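Local coordinates for packaging protein UL32 (Human herpesvirus 8 type M, PDB 6XF9) that forms a pentameric, zinc-binding ring required for herpesviral packaging and probably helps bring new capsids to nuclear replication compartments for DNA cleavage and packaging, at residues P4-T9 and P219-L224; Y84-W89 and D383-L388; D98-M103 and Y114-P119; D230-S235 and Q275-M280; A303-A308 and V346-L351. One frame throughout, in Å; residues are numbered along the deposited sequence. Where two conformers were deposited one is given.

Four of the five contacts join distant parts of one mostly helical chain; contact 3 is local. Contacts 1 and 2 interlock along the sequence, and their centres lie about 10 Å apart. Contact 5 joins this cluster, its centre about 12 Å from that of contact 1 and about 13 Å from that of contact 2. Contact 3 stands at one flank, about 28 Å from contact 5 between centres. It lies on helix 89-106, against which contact 1 packs through D98 and E101. Contact 4 pairs helix 225-235 with a later loop and touches contact 2 through W89. Along the chain contact 3 closes first, then 1, 4, 5 and 2. Contact 2 joins early and late parts close to a zinc site.

Contact 1 (P4-T9 and P219-L224); sequences PWQLGT and PTKPSL
L224 is the apolar centre, with its two methyls reaching different partners. L224 CD2 packs on L7 CB at 3.7 Å. L224 CD1 meets W5 CD1 at 4.0 Å, the two side chains lying roughly perpendicular. L7 and L224 run antiparallel alongside one another. L7 CG is anti to the backbone N (chi1 -177°), which lays the chain over P222. L7 CD2 touches P222 CB at 3.7 Å. L7 CD2 also lies 3.4 Å from S223 O, so L7 sits against both the ring and the backbone beyond it. Outward from this patch runs K221, bent at chi3 (-79°). K221 CD passes Q6 OE1 at 4.0 Å, and K221 CE passes W5 O at 3.6 Å. At the polar edge K221 NZ donates to P4 O over a very short 2.5 Å, nearly along the C=O axis. Q6 NE2 and S223 OG have partners outside the two segments. Q6 NE2 binds V3 O, and S223 OG caps L225 N at the start of helix 225-235. The contact therefore anchors the N-terminal end of the chain and the start of helix 7-12 to the loop leading into helix 225-235. W5 N is held by D98 OD2 of helix 89-106. W5 NE1 binds A303 O of helix 297-304, and the indole meets F386 of helix 382-386 edge-to-face, while K221 also lies on F81 of helix 71-83.

Contact 2 (Y84-W89 and D383-L388); sequences YAPHCW and DVLFRL
The contact is apolar packing of a helix end against a loop, with no hydrogen bond across it. L385 carries most of it. Its CG is anti to the carbonyl carbon (chi1 -70°), which points the fork at the backbone of Y84-P86. L385 CD1 and CD2 straddle A85 CB, each about 4.2 Å from it. L385 CD1 also comes to 4.4 Å from P86 CD. One residue earlier, V384 CB faces Y84 CB at 4.5 Å, a loose approach of the two side-chain roots. The Y84 ring leads away from V384, and its OH binds T411 N. The Y84 carbonyl oxygen also packs against L385, with L385 CG 4.0 Å from Y84 O. Polar interactions lie within the helical segment. R387 N donates to D383 O at 3.0 Å as the helix ends. R387 NE faces D383 OD1 at 3.7 Å, a long salt bridge, with the carboxylate oxygen at the edge of the guanidinium and in its plane. All five residues that touch are buried. The loop 84-89 links helix 71-83 to helix 89-106, and the side chain of P86 is about 6 Å from that of zinc ligand C299. P86 rests on L302 and A303 of helix 297-304, while V384 and L385 pack on F81 of helix 71-83.

Contact 3 (D98-M103 and Y114-P119); sequences DLCEIM and YGLFGP
A cysteine sulfur-aromatic contact lies at the heart of this helix-to-loop packing, where the chain leaves helix 89-106 and folds back on it before helix 124-133. The pocket is buried and apolar, and no hydrogen bond crosses it. It lies on the flank of the first zinc site: the side chain of L99 is about 7 Å from that of the zinc ligand H130, without touching it. C100 is the main helix residue. C100 SG lies 3.8 Å from F117 CE2, the nearest atom of that ring. The approach is oblique, 66° off the ring normal, with C100 SG 5.0 Å from the centroid of the F117 ring. C100 chi1 is -93°, rotated well past the staggered position. The same sulfur meets a second loop residue, L116. L116 CG is anti to the backbone N (chi1 -173°), and this sends the CD2 methyl at the helix. L116 CD2 is 3.9 Å from C100 CA, 4.4 Å from L99 C and 4.5 Å from M103 CG. It thus packs against L99, C100 and, one turn on, M103. F117 also packs on L17 and L20 of helix 14-22, and C100 packs on E16 of the same helix. The loop is pinned by a backbone hydrogen bond between L116 and L122. Within the loop L116 CG stands 3.8 Å above the plane of the F117 ring, over its centre, and L116 CD2 lies 3.6 Å from C100 SG.

Contact 4 (D230-S235 and Q275-M280); sequences DIWSTS and QGPCLM
An inverse gamma turn centred on P277 presses a proline ring onto the indole of W232, a CH-pi contact. W232 CG is anti to the carbonyl carbon (chi1 -79°), and the indole spreads under residues 275-278. P277 CD stands over the six-membered ring of W232, 3.5 Å from its centroid and only 8° off the normal. P277 CG reaches I231 CG2 at 4.0 Å, so the proline lies on both residues. The backbone meets the indole obliquely: W232 CZ3 is 3.8 Å from G276 CA, and W232 CH2 is 4.0 Å from C278 CA. S235 gives the polar edge. S235 O accepts a weak bond from G276 N at 3.0 Å, and G276 CA makes a CA-H...O contact to that same oxygen. S235 OG turns back to its own helix and donates to I231 O at 2.8 Å, from above the carbonyl plane. P277 CD lies 3.7 Å from S235 OG. The turn thus closes against helix 225-235. W89 of helix 89-106 meets W232 edge-to-face. I231 and P277 also pack on L21 of helix 14-22, and C278 rests on L26 of strand 26-27.

Contact 5 (A303-A308 and V346-L351); sequences AAHPEA and VSDPLL
Each carboxylate oxygen of E307 and D348 accepts at least one hydrogen bond. E307 grips the backbone turn ahead of helix 349-357. E307 OE1 accepts from S347 N at 3.3 Å, nearly straight at 165°. E307 OE2 accepts twice. S347 OG comes to E307 OE2 at 3.2 Å on the syn lone pair, and D348 N comes to it at 3.3 Å from above the carboxylate plane. D348 divides its oxygens. D348 OD1 caps the helix by accepting from L350 N at 2.7 Å, and D348 OD2 accepts from H305 NE2, also at 2.7 Å. The imidazole is held at both nitrogens. While NE2 donates to D348, H305 ND1 accepts from E307 N at 3.2 Å, close to the ring plane. This fixes the ring rotation and is consistent with a neutral, NE2-protonated histidine. H305 CG is anti to the backbone N (chi1 -165°), which lets the ring reach across. The ring is turned 46° against the D348 carboxylate. L351 CD2 lies over one face, 3.7 Å from the H305 ring centroid, and also lies on A308 CB. E307 and D348 carry like charges, with E307 OE2 5.1 Å from D348 OD2, which might raise their pKa values somewhat. L351 further packs on C301 of helix 297-304. The arrangement combines a type I beta turn, H305 to A308, with a His-carboxylate hydrogen bond and an Asp N-cap at the start of helix 349-357.

Contact 1 (P4-T9 and P219-L224)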
# COMPACT_ATOMS: atom_id res chain seq x y z
N PRO D 4 23.29 33.90 37.63
CA PRO D 4 21.97 33.95 37.00
C PRO D 4 20.86 33.45 37.93
O PRO D 4 21.10 32.93 39.02
CB PRO D 4 22.13 33.03 35.79
CG PRO D 4 23.59 33.10 35.47
CD PRO D 4 24.24 33.12 36.82
N TRP D 5 19.62 33.58 37.44
CA TRP D 5 18.42 33.11 38.15
C TRP D 5 18.22 33.83 39.47
O TRP D 5 17.90 33.22 40.49
CB TRP D 5 18.47 31.60 38.38
CG TRP D 5 17.48 30.88 37.54
CD1 TRP D 5 16.32 30.31 37.96
CD2 TRP D 5 17.56 30.67 36.12
NE1 TRP D 5 15.66 29.76 36.89
CE2 TRP D 5 16.39 29.96 35.75
CE3 TRP D 5 18.50 31.00 35.13
CZ2 TRP D 5 16.14 29.58 34.43
CZ3 TRP D 5 18.24 30.63 33.81
CH2 TRP D 5 17.07 29.91 33.48
N GLN D 6 18.35 35.15 39.45
CA GLN D 6 18.20 35.92 40.67
C GLN D 6 17.00 36.83 40.55
O GLN D 6 16.96 37.70 39.68
CB GLN D 6 19.44 36.73 41.00
CG GLN D 6 20.60 35.82 41.27
CD GLN D 6 21.58 36.40 42.24
OE1 GLN D 6 21.39 36.26 43.46
NE2 GLN D 6 22.65 37.01 41.73
N LEU D 7 16.03 36.63 41.45
CA LEU D 7 14.86 37.50 41.46
C LEU D 7 15.25 38.97 41.39
O LEU D 7 14.70 39.73 40.58
CB LEU D 7 14.06 37.20 42.72
CG LEU D 7 12.74 37.91 42.95
CD1 LEU D 7 11.95 38.04 41.67
CD2 LEU D 7 11.96 37.09 44.00
N GLY D 8 16.29 39.37 42.14
CA GLY D 8 16.76 40.74 42.09
C GLY D 8 17.12 41.20 40.69
O GLY D 8 16.85 42.34 40.32
N THR D 9 17.74 40.31 39.90
CA THR D 9 18.11 40.69 38.53
C THR D 9 16.87 41.00 37.71
O THR D 9 16.86 41.91 36.87
CB THR D 9 18.91 39.57 37.87
OG1 THR D 9 19.75 38.90 38.82
CG2 THR D 9 19.78 40.17 36.78
N PRO D 219 22.86 28.17 51.00
CA PRO D 219 21.57 28.84 51.01
C PRO D 219 21.01 28.91 49.61
O PRO D 219 21.74 28.95 48.62
CB PRO D 219 21.89 30.25 51.55
CG PRO D 219 23.33 30.18 52.01
CD PRO D 219 23.97 29.12 51.18
N THR D 220 19.69 28.94 49.55
CA THR D 220 18.97 29.04 48.30
C THR D 220 18.62 30.48 47.98
O THR D 220 18.36 31.30 48.86
CB THR D 220 17.72 28.16 48.35
OG1 THR D 220 16.86 28.61 49.40
CG2 THR D 220 18.11 26.71 48.59
N LYS D 221 18.58 30.77 46.69
CA LYS D 221 18.16 32.05 46.14
C LYS D 221 16.64 32.21 46.22
O LYS D 221 15.90 31.25 46.48
CB LYS D 221 18.66 32.16 44.71
CG LYS D 221 20.15 31.90 44.62
CD LYS D 221 20.70 32.36 43.29
CE LYS D 221 20.40 31.36 42.21
NZ LYS D 221 21.32 31.50 41.06
N PRO D 222 16.13 33.42 45.99
CA PRO D 222 14.68 33.66 46.12
C PRO D 222 13.84 32.91 45.09
O PRO D 222 14.20 32.78 43.92
CB PRO D 222 14.55 35.18 45.92
CG PRO D 222 15.92 35.73 46.20
CD PRO D 222 16.88 34.68 45.79
N SER D 223 12.68 32.45 45.54
CA SER D 223 11.73 31.79 44.66
C SER D 223 11.18 32.78 43.64
O SER D 223 10.83 33.91 43.99
CB SER D 223 10.58 31.20 45.46
OG SER D 223 9.40 31.13 44.68
N LEU D 224 11.10 32.34 42.39
CA LEU D 224 10.54 33.18 41.34
C LEU D 224 9.03 33.04 41.23
O LEU D 224 8.42 33.70 40.37
CB LEU D 224 11.19 32.88 39.99
CG LEU D 224 12.72 32.96 39.97
CD1 LEU D 224 13.28 32.78 38.58
CD2 LEU D 224 13.16 34.29 40.54

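Contact 2 (Y84-W89 and D383-L388)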
# COMPACT_ATOMS: atom_id res chain seq x y z
N TYR D 84 20.82 23.65 32.04
CA TYR D 84 20.29 22.89 33.15
C TYR D 84 18.96 23.45 33.63
O TYR D 84 18.56 23.25 34.78
CB TYR D 84 21.31 22.82 34.29
CG TYR D 84 22.43 21.89 33.95
CD1 TYR D 84 23.49 22.32 33.21
CD2 TYR D 84 22.38 20.57 34.31
CE1 TYR D 84 24.52 21.44 32.86
CE2 TYR D 84 23.39 19.69 33.97
CZ TYR D 84 24.44 20.14 33.25
OH TYR D 84 25.44 19.28 32.90
N ALA D 85 18.25 24.13 32.75
CA ALA D 85 16.96 24.71 33.07
C ALA D 85 15.88 24.14 32.15
O ALA D 85 16.15 23.83 30.98
CB ALA D 85 16.99 26.23 32.94
N PRO D 86 14.65 23.98 32.63
CA PRO D 86 13.57 23.50 31.77
C PRO D 86 13.19 24.54 30.75
O PRO D 86 13.61 25.70 30.79
CB PRO D 86 12.41 23.25 32.74
CG PRO D 86 12.72 24.12 33.92
CD PRO D 86 14.21 24.15 34.03
N HIS D 87 12.48 24.08 29.75
CA HIS D 87 11.84 24.95 28.71
C HIS D 87 10.38 25.54 29.16
O HIS D 87 9.29 24.92 29.29
CB HIS D 87 11.38 24.09 27.59
CG HIS D 87 12.34 23.88 26.48
ND1 HIS D 87 13.15 22.76 26.42
CD2 HIS D 87 12.53 24.55 25.33
CE1 HIS D 87 13.85 22.80 25.31
NE2 HIS D 87 13.50 23.88 24.63
N CYS D 88 10.39 26.79 29.49
CA CYS D 88 9.12 27.32 29.98
C CYS D 88 9.16 28.84 29.93
O CYS D 88 10.11 29.44 29.41
CB CYS D 88 8.83 26.80 31.38
SG CYS D 88 10.18 26.99 32.51
N TRP D 89 8.10 29.47 30.45
CA TRP D 89 8.09 30.93 30.48
C TRP D 89 9.16 31.46 31.43
O TRP D 89 9.98 32.30 31.03
CB TRP D 89 6.70 31.46 30.88
CG TRP D 89 6.72 32.94 31.05
CD1 TRP D 89 6.60 33.88 30.08
CD2 TRP D 89 6.96 33.65 32.28
NE1 TRP D 89 6.72 35.14 30.63
CE2 TRP D 89 6.93 35.01 31.98
CE3 TRP D 89 7.16 33.25 33.60
CZ2 TRP D 89 7.11 35.98 32.95
CZ3 TRP D 89 7.34 34.22 34.56
CH2 TRP D 89 7.33 35.56 34.23
N ASP D 383 19.83 22.51 42.02
CA ASP D 383 21.05 22.97 42.67
C ASP D 383 21.73 24.07 41.85
O ASP D 383 22.03 25.13 42.38
CB ASP D 383 22.00 21.79 42.87
CG ASP D 383 21.35 20.68 43.67
OD1 ASP D 383 20.66 20.98 44.67
OD2 ASP D 383 21.53 19.50 43.30
N VAL D 384 21.98 23.82 40.56
CA VAL D 384 22.57 24.86 39.71
C VAL D 384 21.72 26.11 39.76
O VAL D 384 22.23 27.23 39.91
CB VAL D 384 22.71 24.36 38.26
CG1 VAL D 384 23.19 25.49 37.39
CG2 VAL D 384 23.68 23.21 38.18
N LEU D 385 20.42 25.95 39.63
CA LEU D 385 19.58 27.12 39.42
C LEU D 385 19.46 27.95 40.69
O LEU D 385 19.37 29.18 40.61
CB LEU D 385 18.21 26.70 38.93
CG LEU D 385 18.12 26.13 37.51
CD1 LEU D 385 16.64 26.14 37.09
CD2 LEU D 385 19.01 26.89 36.51
N PHE D 386 19.41 27.30 41.86
CA PHE D 386 18.92 27.99 43.04
C PHE D 386 19.83 27.99 44.25
O PHE D 386 19.57 28.76 45.18
CB PHE D 386 17.53 27.45 43.45
CG PHE D 386 16.42 28.09 42.67
CD1 PHE D 386 16.08 29.41 42.90
CD2 PHE D 386 15.78 27.40 41.66
CE1 PHE D 386 15.10 30.03 42.16
CE2 PHE D 386 14.79 28.01 40.93
CZ PHE D 386 14.45 29.32 41.18
N ARG D 387 20.88 27.19 44.28
CA ARG D 387 21.82 27.23 45.39
C ARG D 387 22.92 28.25 45.14
O ARG D 387 23.43 28.38 44.01
CB ARG D 387 22.40 25.85 45.65
CG ARG D 387 21.32 24.95 46.17
CD ARG D 387 21.85 23.87 47.05
NE ARG D 387 20.73 23.18 47.67
CZ ARG D 387 20.09 23.61 48.75
NH1 ARG D 387 20.48 24.75 49.32
NH2 ARG D 387 19.08 22.92 49.27
N LEU D 388 23.27 28.97 46.20
CA LEU D 388 24.27 30.02 46.11
C LEU D 388 25.64 29.40 45.90
O LEU D 388 26.08 28.60 46.73
CB LEU D 388 24.25 30.86 47.40
CG LEU D 388 25.11 32.13 47.39
CD1 LEU D 388 24.43 33.21 48.24
CD2 LEU D 388 26.60 31.87 47.78

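Contact 3 (D98-M103 and Y114-P119)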
# COMPACT_ATOMS: atom_id res chain seq x y z
N ASP D 98 18.80 38.13 32.95
CA ASP D 98 20.24 37.97 33.10
C ASP D 98 20.99 38.44 31.87
O ASP D 98 22.19 38.75 31.97
CB ASP D 98 20.60 36.52 33.42
CG ASP D 98 19.84 35.96 34.65
OD1 ASP D 98 19.35 36.74 35.51
OD2 ASP D 98 19.79 34.71 34.77
N LEU D 99 20.34 38.48 30.70
CA LEU D 99 20.98 39.05 29.52
C LEU D 99 21.04 40.58 29.60
O LEU D 99 22.01 41.19 29.16
CB LEU D 99 20.27 38.59 28.24
CG LEU D 99 21.02 39.01 26.97
CD1 LEU D 99 22.29 38.23 26.86
CD2 LEU D 99 20.18 38.82 25.73
N CYS D 100 19.97 41.21 30.11
CA CYS D 100 20.07 42.62 30.48
C CYS D 100 21.26 42.89 31.39
O CYS D 100 22.14 43.70 31.08
CB CYS D 100 18.80 43.09 31.19
SG CYS D 100 17.59 43.80 30.16
N GLU D 101 21.30 42.19 32.52
CA GLU D 101 22.33 42.44 33.51
C GLU D 101 23.71 42.31 32.89
O GLU D 101 24.57 43.17 33.09
CB GLU D 101 22.13 41.48 34.67
CG GLU D 101 23.15 41.55 35.77
CD GLU D 101 23.01 42.76 36.65
OE1 GLU D 101 22.04 43.53 36.51
OE2 GLU D 101 23.88 42.91 37.53
N ILE D 102 23.93 41.27 32.09
CA ILE D 102 25.23 41.08 31.46
C ILE D 102 25.55 42.26 30.56
O ILE D 102 26.72 42.64 30.41
CB ILE D 102 25.29 39.74 30.71
CG1 ILE D 102 25.36 38.59 31.70
CG2 ILE D 102 26.49 39.67 29.77
CD1 ILE D 102 25.07 37.28 31.07
N MET D 103 24.53 42.88 29.96
CA MET D 103 24.76 43.99 29.03
C MET D 103 25.07 45.30 29.75
O MET D 103 25.89 46.09 29.27
CB MET D 103 23.54 44.20 28.14
CG MET D 103 23.24 43.10 27.16
SD MET D 103 24.40 43.13 25.79
CE MET D 103 23.88 44.57 24.87
N TYR D 114 20.39 49.24 25.45
CA TYR D 114 19.11 49.83 25.84
C TYR D 114 18.12 49.68 24.70
O TYR D 114 18.49 49.69 23.53
CB TYR D 114 19.28 51.30 26.25
CG TYR D 114 20.37 51.47 27.29
CD1 TYR D 114 20.06 51.36 28.65
CD2 TYR D 114 21.70 51.68 26.94
CE1 TYR D 114 21.03 51.48 29.62
CE2 TYR D 114 22.69 51.80 27.91
CZ TYR D 114 22.34 51.70 29.26
OH TYR D 114 23.29 51.81 30.26
N GLY D 115 16.85 49.49 25.06
CA GLY D 115 15.89 49.09 24.05
C GLY D 115 16.27 47.71 23.57
O GLY D 115 16.35 47.44 22.36
N LEU D 116 16.53 46.83 24.54
CA LEU D 116 16.99 45.48 24.22
C LEU D 116 15.87 44.64 23.63
O LEU D 116 16.10 43.87 22.69
CB LEU D 116 17.54 44.84 25.50
CG LEU D 116 18.23 43.48 25.44
CD1 LEU D 116 19.38 43.50 24.42
CD2 LEU D 116 18.76 43.11 26.83
N PHE D 117 14.65 44.80 24.14
CA PHE D 117 13.52 43.98 23.76
C PHE D 117 12.45 44.80 23.05
O PHE D 117 12.38 46.02 23.20
CB PHE D 117 12.93 43.31 24.99
CG PHE D 117 13.92 42.51 25.75
CD1 PHE D 117 14.56 41.45 25.16
CD2 PHE D 117 14.24 42.83 27.06
CE1 PHE D 117 15.49 40.71 25.85
CE2 PHE D 117 15.16 42.09 27.76
CZ PHE D 117 15.80 41.04 27.16
N GLY D 118 11.59 44.10 22.31
CA GLY D 118 10.50 44.75 21.63
C GLY D 118 10.55 44.64 20.12
O GLY D 118 11.34 43.87 19.56
N PRO D 119 9.67 45.37 19.43
CA PRO D 119 9.63 45.28 17.97
C PRO D 119 10.88 45.93 17.40
O PRO D 119 11.24 47.05 17.78
CB PRO D 119 8.36 46.05 17.60
CG PRO D 119 8.15 47.01 18.73
CD PRO D 119 8.84 46.47 19.95

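Contact 4 (D230-S235 and Q275-M280)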
# COMPACT_ATOMS: atom_id res chain seq x y z
N ASP D 230 2.28 36.92 39.66
CA ASP D 230 1.88 38.30 39.39
C ASP D 230 1.64 38.52 37.90
O ASP D 230 0.56 38.95 37.49
CB ASP D 230 2.94 39.26 39.91
CG ASP D 230 2.62 40.72 39.60
OD1 ASP D 230 1.46 41.03 39.21
OD2 ASP D 230 3.53 41.58 39.74
N ILE D 231 2.66 38.25 37.08
CA ILE D 231 2.60 38.56 35.65
C ILE D 231 1.48 37.81 34.97
O ILE D 231 0.79 38.35 34.10
CB ILE D 231 3.96 38.27 35.00
CG1 ILE D 231 4.98 39.32 35.43
CG2 ILE D 231 3.84 38.20 33.48
CD1 ILE D 231 6.38 38.82 35.38
N TRP D 232 1.28 36.53 35.33
CA TRP D 232 0.30 35.73 34.60
C TRP D 232 -1.13 35.98 35.06
O TRP D 232 -2.05 35.83 34.26
CB TRP D 232 0.64 34.24 34.70
CG TRP D 232 1.73 33.89 33.76
CD1 TRP D 232 3.06 34.04 33.98
CD2 TRP D 232 1.59 33.41 32.41
NE1 TRP D 232 3.77 33.67 32.86
CE2 TRP D 232 2.89 33.27 31.88
CE3 TRP D 232 0.50 33.07 31.61
CZ2 TRP D 232 3.12 32.80 30.59
CZ3 TRP D 232 0.73 32.61 30.32
CH2 TRP D 232 2.04 32.48 29.82
N SER D 233 -1.34 36.41 36.30
CA SER D 233 -2.70 36.76 36.69
C SER D 233 -3.09 38.14 36.17
O SER D 233 -4.26 38.36 35.84
CB SER D 233 -2.86 36.72 38.20
OG SER D 233 -1.85 37.49 38.81
N THR D 234 -2.14 39.06 36.05
CA THR D 234 -2.52 40.37 35.55
C THR D 234 -2.74 40.35 34.05
O THR D 234 -3.47 41.21 33.54
CB THR D 234 -1.49 41.46 35.91
OG1 THR D 234 -0.18 41.12 35.44
CG2 THR D 234 -1.41 41.59 37.45
N SER D 235 -2.16 39.40 33.31
CA SER D 235 -2.31 39.42 31.86
C SER D 235 -2.84 38.11 31.26
O SER D 235 -2.70 37.90 30.06
CB SER D 235 -1.00 39.78 31.17
OG SER D 235 -0.01 38.81 31.44
N GLN D 275 -4.33 35.14 27.41
CA GLN D 275 -3.33 34.16 27.04
C GLN D 275 -1.94 34.51 27.54
O GLN D 275 -1.00 33.77 27.25
CB GLN D 275 -3.27 34.01 25.51
CG GLN D 275 -4.38 33.21 24.88
CD GLN D 275 -4.20 33.08 23.38
OE1 GLN D 275 -3.46 32.22 22.90
NE2 GLN D 275 -4.87 33.93 22.64
N GLY D 276 -1.78 35.62 28.26
CA GLY D 276 -0.53 35.94 28.90
C GLY D 276 0.61 36.15 27.92
O GLY D 276 0.42 36.15 26.70
N PRO D 277 1.82 36.34 28.44
CA PRO D 277 2.99 36.54 27.58
C PRO D 277 3.42 35.21 26.98
O PRO D 277 4.58 34.81 27.06
CB PRO D 277 4.03 37.12 28.53
CG PRO D 277 3.67 36.53 29.86
CD PRO D 277 2.19 36.24 29.86
N CYS D 278 2.45 34.50 26.38
CA CYS D 278 2.65 33.13 25.94
C CYS D 278 3.62 33.02 24.77
O CYS D 278 4.07 31.91 24.47
CB CYS D 278 1.31 32.49 25.55
SG CYS D 278 0.41 33.36 24.24
N LEU D 279 3.97 34.13 24.12
CA LEU D 279 4.97 34.10 23.06
C LEU D 279 6.37 33.97 23.61
O LEU D 279 7.34 34.08 22.85
CB LEU D 279 4.86 35.34 22.18
CG LEU D 279 3.54 35.45 21.42
CD1 LEU D 279 3.45 36.74 20.62
CD2 LEU D 279 3.36 34.25 20.50
N MET D 280 6.51 33.78 24.93
CA MET D 280 7.77 33.42 25.57
C MET D 280 7.81 31.96 26.02
O MET D 280 8.83 31.54 26.58
CB MET D 280 8.04 34.32 26.76
CG MET D 280 8.49 35.70 26.40
SD MET D 280 8.40 36.72 27.87
CE MET D 280 9.86 36.21 28.76

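Contact 5 (A303-A308 and V346-L351)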
# COMPACT_ATOMS: atom_id res chain seq x y z
N ALA D 303 11.33 25.49 37.11
CA ALA D 303 12.32 26.53 36.88
C ALA D 303 12.22 27.70 37.85
O ALA D 303 13.17 28.47 37.97
CB ALA D 303 12.19 27.08 35.46
N ALA D 304 11.10 27.84 38.54
CA ALA D 304 10.84 29.03 39.33
C ALA D 304 11.02 28.83 40.82
O ALA D 304 11.07 29.82 41.56
CB ALA D 304 9.41 29.51 39.07
N HIS D 305 11.18 27.58 41.28
CA HIS D 305 11.16 27.34 42.70
C HIS D 305 12.12 26.22 43.09
O HIS D 305 12.15 25.17 42.44
CB HIS D 305 9.76 26.97 43.16
CG HIS D 305 9.58 27.04 44.65
ND1 HIS D 305 10.20 26.17 45.52
CD2 HIS D 305 8.83 27.88 45.41
CE1 HIS D 305 9.84 26.47 46.75
NE2 HIS D 305 9.01 27.49 46.72
N PRO D 306 12.84 26.40 44.21
CA PRO D 306 13.98 25.51 44.49
C PRO D 306 13.61 24.09 44.86
O PRO D 306 14.47 23.21 44.73
CB PRO D 306 14.69 26.20 45.66
CG PRO D 306 14.28 27.65 45.55
CD PRO D 306 12.86 27.60 45.07
N GLU D 307 12.42 23.83 45.39
CA GLU D 307 12.09 22.47 45.79
C GLU D 307 11.03 21.81 44.91
O GLU D 307 10.57 20.72 45.25
CB GLU D 307 11.69 22.46 47.27
CG GLU D 307 10.96 23.70 47.67
CD GLU D 307 10.78 23.85 49.18
OE1 GLU D 307 10.88 22.84 49.91
OE2 GLU D 307 10.56 25.00 49.62
N ALA D 308 10.68 22.42 43.77
CA ALA D 308 9.69 21.77 42.89
C ALA D 308 10.24 20.48 42.29
O ALA D 308 9.55 19.45 42.36
CB ALA D 308 9.22 22.75 41.81
N VAL D 346 7.37 19.69 51.47
CA VAL D 346 7.55 21.00 50.87
C VAL D 346 7.46 22.03 51.99
O VAL D 346 6.44 22.09 52.70
CB VAL D 346 6.49 21.28 49.77
CG1 VAL D 346 6.69 22.67 49.17
CG2 VAL D 346 6.52 20.20 48.70
N SER D 347 8.53 22.80 52.19
CA SER D 347 8.52 23.79 53.25
C SER D 347 7.71 25.01 52.82
O SER D 347 6.73 25.39 53.48
CB SER D 347 9.94 24.17 53.65
OG SER D 347 10.46 25.21 52.85
N ASP D 348 8.12 25.66 51.72
CA ASP D 348 7.42 26.83 51.19
C ASP D 348 5.94 26.52 50.98
O ASP D 348 5.58 25.76 50.07
CB ASP D 348 8.02 27.29 49.86
CG ASP D 348 7.44 28.61 49.38
OD1 ASP D 348 6.29 28.93 49.78
OD2 ASP D 348 8.08 29.29 48.54
N PRO D 349 5.05 27.13 51.77
CA PRO D 349 3.62 26.86 51.60
C PRO D 349 3.03 27.41 50.30
O PRO D 349 1.92 26.99 49.94
CB PRO D 349 2.99 27.51 52.83
CG PRO D 349 3.93 28.62 53.17
CD PRO D 349 5.31 28.14 52.81
N LEU D 350 3.67 28.36 49.62
CA LEU D 350 3.12 28.81 48.34
C LEU D 350 3.23 27.71 47.29
O LEU D 350 2.23 27.34 46.66
CB LEU D 350 3.84 30.08 47.86
CG LEU D 350 3.28 30.65 46.55
CD1 LEU D 350 1.82 31.02 46.70
CD2 LEU D 350 4.08 31.83 46.06
N LEU D 351 4.43 27.15 47.11
CA LEU D 351 4.58 26.05 46.16
C LEU D 351 3.64 24.92 46.50
O LEU D 351 2.95 24.39 45.62
CB LEU D 351 6.02 25.54 46.19
CG LEU D 351 6.29 24.31 45.33
CD1 LEU D 351 6.09 24.67 43.87
CD2 LEU D 351 7.69 23.79 45.59